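Local coordinates for protein interpain A (Prevotella intermedia, PDB 3BB7) that is a probable cysteine protease of the C10 peptidase family, captured here as its inactive proenzyme, with the inhibitory propeptide still joined to the catalytic domain, at residues Thr10-Val15 and Val61-Val66; Phe23-Ala28 and Trp53-Ile58. The protein carries 1 engineered substitution. All coordinates share one frame; numbering follows the deposited sequence.

Contact 1: Thr10-Val15 and Val61-Val66; sequences THTYTV and VITNAV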
loop_
_atom_site.group_PDB
_atom_site.type_symbol
_atom_site.label_atom_id
_atom_site.label_comp_id
_atom_site.label_asym_id
_atom_site.label_seq_id
_atom_site.Cartn_x
_atom_site.Cartn_y
_atom_site.Cartn_z
ATOM N N THR A 10 14.365 11.134 -15.538
ATOM C CA THR A 10 15.302 10.020 -15.735
ATOM C C THR A 10 15.269 9.658 -17.222
ATOM O O THR A 10 14.605 10.341 -18.016
ATOM C CB THR A 10 14.953 8.783 -14.870
ATOM O OG1 THR A 10 13.759 8.166 -15.366
ATOM C CG2 THR A 10 14.750 9.170 -13.400
ATOM N N HIS A 11 15.961 8.585 -17.606
ATOM C CA HIS A 11 15.954 8.153 -19.011
ATOM C C HIS A 11 14.650 7.492 -19.442
ATOM O O HIS A 11 14.395 7.343 -20.645
ATOM C CB HIS A 11 17.139 7.237 -19.323
ATOM C CG HIS A 11 18.472 7.895 -19.126
ATOM N ND1 HIS A 11 18.619 9.264 -19.040
ATOM C CD2 HIS A 11 19.720 7.376 -19.031
ATOM C CE1 HIS A 11 19.896 9.558 -18.876
ATOM N NE2 HIS A 11 20.585 8.430 -18.862
ATOM N N THR A 12 13.806 7.129 -18.472
ATOM C CA THR A 12 12.566 6.405 -18.774
ATOM C C THR A 12 11.288 7.153 -18.423
ATOM O O THR A 12 10.235 6.858 -18.985
ATOM C CB THR A 12 12.495 5.058 -18.047
ATOM O OG1 THR A 12 12.725 5.279 -16.654
ATOM C CG2 THR A 12 13.556 4.081 -18.571
ATOM N N TYR A 13 11.369 8.089 -17.484
ATOM C CA TYR A 13 10.183 8.858 -17.085
ATOM C C TYR A 13 10.551 10.257 -16.640
ATOM O O TYR A 13 11.693 10.519 -16.252
ATOM C CB TYR A 13 9.377 8.166 -15.973
ATOM C CG TYR A 13 10.122 8.027 -14.660
ATOM C CD1 TYR A 13 10.250 9.114 -13.776
ATOM C CD2 TYR A 13 10.732 6.813 -14.305
ATOM C CE1 TYR A 13 10.968 9.003 -12.588
ATOM C CE2 TYR A 13 11.443 6.690 -13.102
ATOM C CZ TYR A 13 11.562 7.792 -12.252
ATOM O OH TYR A 13 12.274 7.659 -11.081
ATOM N N THR A 14 9.555 11.141 -16.685
ATOM C CA THR A 14 9.715 12.534 -16.289
ATOM C C THR A 14 8.519 12.849 -15.401
ATOM O O THR A 14 7.379 12.444 -15.710
ATOM C CB THR A 14 9.704 13.460 -17.526
ATOM O OG1 THR A 14 10.752 13.062 -18.427
ATOM C CG2 THR A 14 9.948 14.918 -17.151
ATOM N N VAL A 15 8.784 13.517 -14.280
ATOM C CA VAL A 15 7.717 13.997 -13.408
ATOM C C VAL A 15 7.460 15.440 -13.838
ATOM O O VAL A 15 8.374 16.283 -13.850
ATOM C CB VAL A 15 8.122 13.903 -11.915
ATOM C CG1 VAL A 15 7.114 14.594 -11.035
ATOM C CG2 VAL A 15 8.295 12.435 -11.512
ATOM N N VAL A 61 10.380 -2.113 -16.294
ATOM C CA VAL A 61 9.530 -2.645 -17.386
ATOM C C VAL A 61 9.683 -1.902 -18.694
ATOM O O VAL A 61 9.636 -2.515 -19.770
ATOM C CB VAL A 61 8.017 -2.786 -17.018
ATOM C CG1 VAL A 61 7.868 -3.710 -15.810
ATOM C CG2 VAL A 61 7.322 -1.464 -16.775
ATOM N N ILE A 62 9.886 -0.592 -18.611
ATOM C CA ILE A 62 10.092 0.166 -19.810
ATOM C C ILE A 62 11.412 -0.265 -20.488
ATOM O O ILE A 62 11.452 -0.497 -21.717
ATOM C CB ILE A 62 10.034 1.706 -19.562
ATOM C CG1 ILE A 62 8.613 2.106 -19.144
ATOM C CG2 ILE A 62 10.445 2.471 -20.832
ATOM C CD1 ILE A 62 8.427 3.568 -18.757
ATOM N N THR A 63 12.490 -0.374 -19.715
ATOM C CA THR A 63 13.748 -0.794 -20.315
ATOM C C THR A 63 13.646 -2.222 -20.879
ATOM O O THR A 63 14.154 -2.502 -21.966
ATOM C CB THR A 63 14.938 -0.616 -19.366
ATOM O OG1 THR A 63 14.787 -1.447 -18.229
ATOM C CG2 THR A 63 15.028 0.840 -18.912
ATOM N N ASN A 64 12.934 -3.104 -20.183
ATOM C CA ASN A 64 12.801 -4.452 -20.695
ATOM C C ASN A 64 11.950 -4.500 -21.976
ATOM O O ASN A 64 12.271 -5.230 -22.916
ATOM C CB ASN A 64 12.137 -5.343 -19.637
ATOM C CG ASN A 64 11.895 -6.776 -20.128
ATOM O OD1 ASN A 64 10.780 -7.127 -20.541
ATOM N ND2 ASN A 64 12.933 -7.604 -20.079
ATOM N N ALA A 65 10.890 -3.691 -22.020
ATOM C CA ALA A 65 10.065 -3.590 -23.223
ATOM C C ALA A 65 10.863 -3.146 -24.417
ATOM O O ALA A 65 10.745 -3.698 -25.514
ATOM C CB ALA A 65 8.925 -2.625 -22.992
ATOM N N VAL A 66 11.668 -2.111 -24.219
ATOM C CA VAL A 66 12.495 -1.589 -25.295
ATOM C C VAL A 66 13.521 -2.641 -25.760
ATOM O O VAL A 66 13.691 -2.836 -26.972
ATOM C CB VAL A 66 13.187 -0.261 -24.850
ATOM C CG1 VAL A 66 14.302 0.156 -25.774
ATOM C CG2 VAL A 66 12.134 0.842 -24.631
#

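Contact 2: Phe23-Ala28 and Trp53-Ile58; sequences FAVISA and WWLKAI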
loop_
_atom_site.group_PDB
_atom_site.type_symbol
_atom_site.label_atom_id
_atom_site.label_comp_id
_atom_site.label_asym_id
_atom_site.label_seq_id
_atom_site.Cartn_x
_atom_site.Cartn_y
_atom_site.Cartn_z
ATOM N N PHE A 23 0.419 16.680 -10.469
ATOM C CA PHE A 23 1.530 16.307 -11.353
ATOM C C PHE A 23 1.219 15.031 -12.115
ATOM O O PHE A 23 0.285 14.292 -11.783
ATOM C CB PHE A 23 2.833 16.125 -10.566
ATOM C CG PHE A 23 2.853 14.916 -9.673
ATOM C CD1 PHE A 23 3.419 13.711 -10.110
ATOM C CD2 PHE A 23 2.321 14.980 -8.401
ATOM C CE1 PHE A 23 3.438 12.571 -9.289
ATOM C CE2 PHE A 23 2.348 13.855 -7.553
ATOM C CZ PHE A 23 2.904 12.654 -7.986
ATOM N N ALA A 24 2.042 14.752 -13.114
ATOM C CA ALA A 24 1.946 13.498 -13.846
ATOM C C ALA A 24 3.315 12.892 -13.974
ATOM O O ALA A 24 4.324 13.614 -13.915
ATOM C CB ALA A 24 1.335 13.722 -15.223
ATOM N N VAL A 25 3.340 11.574 -14.160
ATOM C CA VAL A 25 4.560 10.829 -14.458
ATOM C C VAL A 25 4.360 10.346 -15.892
ATOM O O VAL A 25 3.350 9.699 -16.214
ATOM C CB VAL A 25 4.782 9.679 -13.496
ATOM C CG1 VAL A 25 6.118 8.992 -13.814
ATOM C CG2 VAL A 25 4.722 10.181 -12.025
ATOM N N ILE A 26 5.316 10.712 -16.744
ATOM C CA ILE A 26 5.209 10.623 -18.208
ATOM C C ILE A 26 6.401 9.850 -18.786
ATOM O O ILE A 26 7.550 10.114 -18.415
ATOM C CB ILE A 26 5.198 12.080 -18.791
ATOM C CG1 ILE A 26 3.951 12.857 -18.315
ATOM C CG2 ILE A 26 5.403 12.137 -20.322
ATOM C CD1 ILE A 26 2.695 12.209 -18.641
ATOM N N SER A 27 6.123 8.888 -19.673
ATOM C CA SER A 27 7.176 8.173 -20.425
ATOM C C SER A 27 7.321 8.801 -21.787
ATOM O O SER A 27 6.525 9.659 -22.161
ATOM C CB SER A 27 6.804 6.698 -20.616
ATOM O OG SER A 27 5.731 6.573 -21.545
ATOM N N ALA A 28 8.341 8.387 -22.533
ATOM C CA ALA A 28 8.533 8.864 -23.897
ATOM C C ALA A 28 9.171 7.764 -24.702
ATOM O O ALA A 28 10.401 7.704 -24.848
ATOM C CB ALA A 28 9.361 10.154 -23.936
ATOM N N TRP A 53 9.554 2.223 -4.929
ATOM C CA TRP A 53 9.482 0.906 -5.567
ATOM C C TRP A 53 8.800 1.017 -6.932
ATOM O O TRP A 53 9.312 0.500 -7.941
ATOM C CB TRP A 53 8.737 -0.123 -4.699
ATOM C CG TRP A 53 8.411 -1.336 -5.503
ATOM C CD1 TRP A 53 9.263 -2.379 -5.836
ATOM C CD2 TRP A 53 7.176 -1.606 -6.172
ATOM N NE1 TRP A 53 8.594 -3.301 -6.614
ATOM C CE2 TRP A 53 7.325 -2.838 -6.862
ATOM C CE3 TRP A 53 5.951 -0.933 -6.238
ATOM C CZ2 TRP A 53 6.302 -3.385 -7.654
ATOM C CZ3 TRP A 53 4.916 -1.478 -7.013
ATOM C CH2 TRP A 53 5.101 -2.701 -7.711
ATOM N N TRP A 54 7.658 1.696 -6.962
ATOM C CA TRP A 54 6.867 1.795 -8.181
ATOM C C TRP A 54 7.711 2.443 -9.299
ATOM O O TRP A 54 7.705 1.971 -10.437
ATOM C CB TRP A 54 5.587 2.593 -7.918
ATOM C CG TRP A 54 4.738 2.706 -9.148
ATOM C CD1 TRP A 54 3.860 1.766 -9.646
ATOM C CD2 TRP A 54 4.676 3.831 -10.035
ATOM N NE1 TRP A 54 3.283 2.233 -10.814
ATOM C CE2 TRP A 54 3.745 3.509 -11.058
ATOM C CE3 TRP A 54 5.312 5.083 -10.053
ATOM C CZ2 TRP A 54 3.489 4.369 -12.124
ATOM C CZ3 TRP A 54 5.035 5.951 -11.101
ATOM C CH2 TRP A 54 4.123 5.591 -12.114
ATOM N N LEU A 55 8.441 3.506 -8.989
ATOM C CA LEU A 55 9.295 4.139 -9.991
ATOM C C LEU A 55 10.368 3.175 -10.510
ATOM O O LEU A 55 10.668 3.156 -11.716
ATOM C CB LEU A 55 9.958 5.398 -9.428
ATOM C CG LEU A 55 9.027 6.588 -9.157
ATOM C CD1 LEU A 55 9.817 7.698 -8.433
ATOM C CD2 LEU A 55 8.390 7.146 -10.425
ATOM N N LYS A 56 10.971 2.410 -9.608
ATOM C CA LYS A 56 12.000 1.424 -10.018
ATOM C C LYS A 56 11.403 0.325 -10.918
ATOM O O LYS A 56 11.997 -0.054 -11.937
ATOM C CB LYS A 56 12.673 0.823 -8.778
ATOM C CG LYS A 56 13.567 1.831 -8.032
ATOM C CD LYS A 56 14.411 1.155 -6.965
ATOM C CE LYS A 56 15.636 2.008 -6.620
ATOM N NZ LYS A 56 16.690 1.257 -5.842
ATOM N N ALA A 57 10.216 -0.150 -10.556
ATOM C CA ALA A 57 9.483 -1.150 -11.341
ATOM C C ALA A 57 9.088 -0.601 -12.735
ATOM O O ALA A 57 9.243 -1.297 -13.747
ATOM C CB ALA A 57 8.241 -1.585 -10.568
ATOM N N ILE A 58 8.646 0.653 -12.787
ATOM C CA ILE A 58 8.349 1.305 -14.076
ATOM C C ILE A 58 9.595 1.370 -14.951
ATOM O O ILE A 58 9.570 0.975 -16.126
ATOM C CB ILE A 58 7.764 2.716 -13.804
ATOM C CG1 ILE A 58 6.320 2.624 -13.270
ATOM C CG2 ILE A 58 7.852 3.633 -15.030
ATOM C CD1 ILE A 58 5.244 2.213 -14.296
#

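Contact 1: Thr10-Val15 and Val61-Val66
Thr-12 reaches the 61-66 helical segment with one methyl group, its CG2, which presses against CG2 of Thr-63 at 3.6 Å and lies more loosely, at 4.2 Å, over CG2 of Ile-62. The chi1 of 53° turns Thr-12 OG1 in between its own N and C and leaves CG2 trans to the carbonyl carbon, pointing at the helix. Ile-62 adds a second touch: its chain runs out extended, and CD1 meets the backbone O of Thr-12 at 3.8 Å. No hydrogen bond joins the two segments; the polar ends turn to the preceding turn of the helix, where Thr-12 OG1 bonds to OD2 of Asp-59, and Thr-63 OG1 to the carbonyl oxygens of Asp-59 and Glu-60. The loop itself is the tight turn of a beta-hairpin between strands 4-9 and 14-18, closed by the bond from Thr-10 N to Tyr-13 O (2.8 Å). Inside it Thr-10 OG1 accepts from N of Thr-12 (3.3 Å) and from N of Tyr-13 (3.2 Å), thus forming an ST turn and an ST motif at once. The same OG1 sits 3.4 Å above the centre of the Tyr-13 ring, on one of its faces. Burial and closeness do not coincide here. The tightest methyl pair lies at the solvent-facing margin, on exposed Thr-63, whereas Ile-62 is buried, with CG2 and CD1 facing the turn at longer range.

Contact 2: Phe23-Ala28 and Trp53-Ile58
The indole of Trp-54 meets strand 23-26 at its edge: CG1 of Val-25 lies close to the ring plane, 4.2 Å from CZ3. One face of the same indole carries CG1 of Ile-58, the residue one helical turn on, 3.4 Å above the plane and displaced toward the rim. Tyr-294 makes an edge-to-face contact with this ring, and NE1 bonds to the carbonyl O of Lys-295, so the indole is fixed at its polar corner too. With CG trans to the backbone N (chi1 -179°) the indole extends toward the strand, and chi2 turns its six-membered ring so that CZ3 leads. Val-25 parts its two methyls between different rings. CG1 goes to the helix, where CD2 of Leu-55 also comes within 4.5 Å; CG2 lies in the plane of the Phe-23 ring, at its edge. Only apolar side chains meet across this buried contact. On the neighbouring Trp-53, CB of Ala-57 rests 3.9 Å above one face of the indole, toward its rim. Trp-53 stacks with His-267, the predicted proton acceptor, and its NE1 bonds to the carbonyl O of Phe-307. Helix 49-68 is thus packed by one flank on the propeptide strands of an antiparallel sheet that continues into the catalytic domain, while its tryptophans extend to that domain, consistent with a C10-family proenzyme in which the propeptide packs against the predicted active-site histidine.

How the contacts relate
Contact 1 sets helix 49-68 against the turn that leads into strand 14-18, contact 2 against the neighbouring strand 23-26; their centres lie 8 Å apart. Contact 2 falls within the chain span that contact 1 brackets. Their strand segments are joined by a probable hydrogen bond from Thr-14 N to Ile-26 O (2.8 Å), and Thr-12 O packs on Ser-27 CB at 3.8 Å. Tyr-13 bridges to the helix as well, its OH 3.6 Å from CD1 of Leu-55. Contact 1 lies away from the predicted active-site residues. In contact 2 the helix reaches His-267 directly through Trp-53, while the Trp-54 side chain is about 8 Å from that of His-267; the predicted nucleophile is replaced by the engineered Ala-116.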